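Local coordinates for protein LacI family transcription regulator (Bifidobacterium animalis subsp. lactis, PDB 4O5A) that probably regulates transcription as a LacI-family regulator, binding operator DNA and responding to a small effector molecule, at residues G72-Y77 against V118-D123. Sequence-based numbering, arbitrary orientation.
Sequences GLVLGY and VSILED
Val-74 meets Ile-120 and Leu-121 through methyl groups alone. Val-74 CG2 lies 3.8 Å from Ile-120 CG2. The same CG2 of Val-74 is 4.0 Å from Leu-121 CD2. Val-74 CG1 comes within 4.1 Å of Ile-120 CD1. Each branch of the valine thus faces a different branch of the isoleucine, and the side chains pass at a slant. These are van der Waals separations, burying a modest 126 Å² summed over both sides. The CA-CB bond of Val-74 points toward the helix, so both methyls face it; CG1 is anti to the backbone N (chi1 -177°) and CG2 anti to the carbonyl carbon. Leu-121 leaves on a different heading from Ile-120; with CD1 continuing the chain (chi2 -180°), the other methyl, CD2, branches off it and meets the valine. The contact packs helix 116-127 over strand 70-76 of the parallel sheet in the N-terminal half of the periplasmic-binding-protein-like core: the helix is the connection of a beta-alpha-beta crossover between strands 105-111 and 132-135, which flank strand 70-76. Gly-72 and Leu-73 hold the strand in its sheet by backbone hydrogen bonds to Ala-132 and Leu-107, respectively. Trp-124 also touches Val-74, Leu-147 packs on Leu-121, and Glu-100 of the second subunit on Ile-120.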
loop_
_atom_site.group_PDB
_atom_site.type_symbol
_atom_site.label_atom_id
_atom_site.label_comp_id
_atom_site.label_asym_id
_atom_site.label_seq_id
_atom_site.Cartn_x
_atom_site.Cartn_y
_atom_site.Cartn_z
ATOM N N GLY A 72 16.214 -13.736 0.640
ATOM C CA GLY A 72 16.139 -12.871 -0.531
ATOM C C GLY A 72 14.749 -12.726 -1.126
ATOM O O GLY A 72 13.993 -13.704 -1.231
ATOM N N LEU A 73 14.413 -11.499 -1.522
ATOM C CA LEU A 73 13.154 -11.199 -2.193
ATOM C C LEU A 73 13.406 -10.204 -3.298
ATOM O O LEU A 73 13.909 -9.106 -3.048
ATOM C CB LEU A 73 12.132 -10.620 -1.201
ATOM C CG LEU A 73 10.820 -10.114 -1.802
ATOM C CD1 LEU A 73 10.103 -11.232 -2.544
ATOM C CD2 LEU A 73 9.936 -9.559 -0.707
ATOM N N VAL A 74 13.071 -10.576 -4.529
ATOM C CA VAL A 74 13.132 -9.609 -5.617
ATOM C C VAL A 74 11.735 -9.079 -5.900
ATOM O O VAL A 74 10.816 -9.850 -6.174
ATOM C CB VAL A 74 13.751 -10.197 -6.895
ATOM C CG1 VAL A 74 13.851 -9.125 -7.965
ATOM C CG2 VAL A 74 15.138 -10.746 -6.601
ATOM N N LEU A 75 11.574 -7.765 -5.797
ATOM C CA LEU A 75 10.293 -7.128 -6.105
ATOM C C LEU A 75 10.303 -6.540 -7.509
ATOM O O LEU A 75 11.368 -6.266 -8.070
ATOM C CB LEU A 75 9.983 -6.028 -5.092
ATOM C CG LEU A 75 9.785 -6.466 -3.645
ATOM C CD1 LEU A 75 9.591 -5.253 -2.745
ATOM C CD2 LEU A 75 8.594 -7.391 -3.561
ATOM N N GLY A 76 9.122 -6.334 -8.083
ATOM C CA GLY A 76 9.042 -5.720 -9.396
ATOM C C GLY A 76 8.901 -4.217 -9.267
ATOM O O GLY A 76 8.183 -3.740 -8.388
ATOM N N TYR A 77 9.585 -3.465 -10.124
ATOM C CA TYR A 77 9.504 -2.008 -10.074
ATOM C C TYR A 77 8.087 -1.537 -10.400
ATOM O O TYR A 77 7.501 -1.958 -11.402
ATOM C CB TYR A 77 10.510 -1.367 -11.029
ATOM C CG TYR A 77 10.470 0.147 -11.026
ATOM C CD1 TYR A 77 10.942 0.873 -9.937
ATOM C CD2 TYR A 77 9.964 0.850 -12.108
ATOM C CE1 TYR A 77 10.912 2.258 -9.931
ATOM C CE2 TYR A 77 9.926 2.234 -12.109
ATOM C CZ TYR A 77 10.402 2.931 -11.018
ATOM O OH TYR A 77 10.366 4.308 -11.020
ATOM N N VAL A 118 15.588 -13.119 -12.824
ATOM C CA VAL A 118 16.388 -14.333 -12.955
ATOM C C VAL A 118 17.875 -14.029 -12.759
ATOM O O VAL A 118 18.570 -14.736 -12.032
ATOM C CB VAL A 118 16.130 -15.044 -14.296
ATOM C CG1 VAL A 118 17.079 -16.214 -14.482
ATOM C CG2 VAL A 118 14.699 -15.534 -14.345
ATOM N N SER A 119 18.347 -12.946 -13.368
ATOM C CA SER A 119 19.748 -12.556 -13.234
ATOM C C SER A 119 20.150 -12.273 -11.781
ATOM O O SER A 119 21.206 -12.705 -11.330
ATOM C CB SER A 119 20.052 -11.353 -14.126
ATOM O OG SER A 119 21.406 -10.975 -14.007
ATOM N N ILE A 120 19.302 -11.565 -11.045
ATOM C CA ILE A 120 19.588 -11.281 -9.643
ATOM C C ILE A 120 19.619 -12.569 -8.820
ATOM O O ILE A 120 20.508 -12.767 -7.988
ATOM C CB ILE A 120 18.560 -10.295 -9.056
ATOM C CG1 ILE A 120 18.686 -8.936 -9.753
ATOM C CG2 ILE A 120 18.744 -10.158 -7.548
ATOM C CD1 ILE A 120 17.524 -7.990 -9.494
ATOM N N LEU A 121 18.654 -13.449 -9.073
ATOM C CA LEU A 121 18.548 -14.712 -8.358
ATOM C C LEU A 121 19.770 -15.577 -8.629
ATOM O O LEU A 121 20.298 -16.219 -7.723
ATOM C CB LEU A 121 17.281 -15.451 -8.787
ATOM C CG LEU A 121 15.950 -14.823 -8.378
ATOM C CD1 LEU A 121 14.781 -15.668 -8.872
ATOM C CD2 LEU A 121 15.878 -14.622 -6.869
ATOM N N GLU A 122 20.226 -15.585 -9.878
ATOM C CA GLU A 122 21.401 -16.362 -10.241
ATOM C C GLU A 122 22.631 -15.850 -9.497
ATOM O O GLU A 122 23.494 -16.629 -9.101
ATOM C CB GLU A 122 21.612 -16.343 -11.758
ATOM C CG GLU A 122 20.572 -17.159 -12.520
ATOM C CD GLU A 122 20.629 -16.964 -14.029
ATOM O OE1 GLU A 122 21.092 -15.891 -14.481
ATOM O OE2 GLU A 122 20.202 -17.885 -14.763
ATOM N N ASP A 123 22.693 -14.539 -9.287
ATOM C CA ASP A 123 23.815 -13.938 -8.579
ATOM C C ASP A 123 23.794 -14.361 -7.115
ATOM O O ASP A 123 24.823 -14.729 -6.550
ATOM C CB ASP A 123 23.775 -12.411 -8.706
ATOM C CG ASP A 123 24.805 -11.723 -7.830
ATOM O OD1 ASP A 123 26.007 -11.762 -8.175
ATOM O OD2 ASP A 123 24.409 -11.138 -6.797
#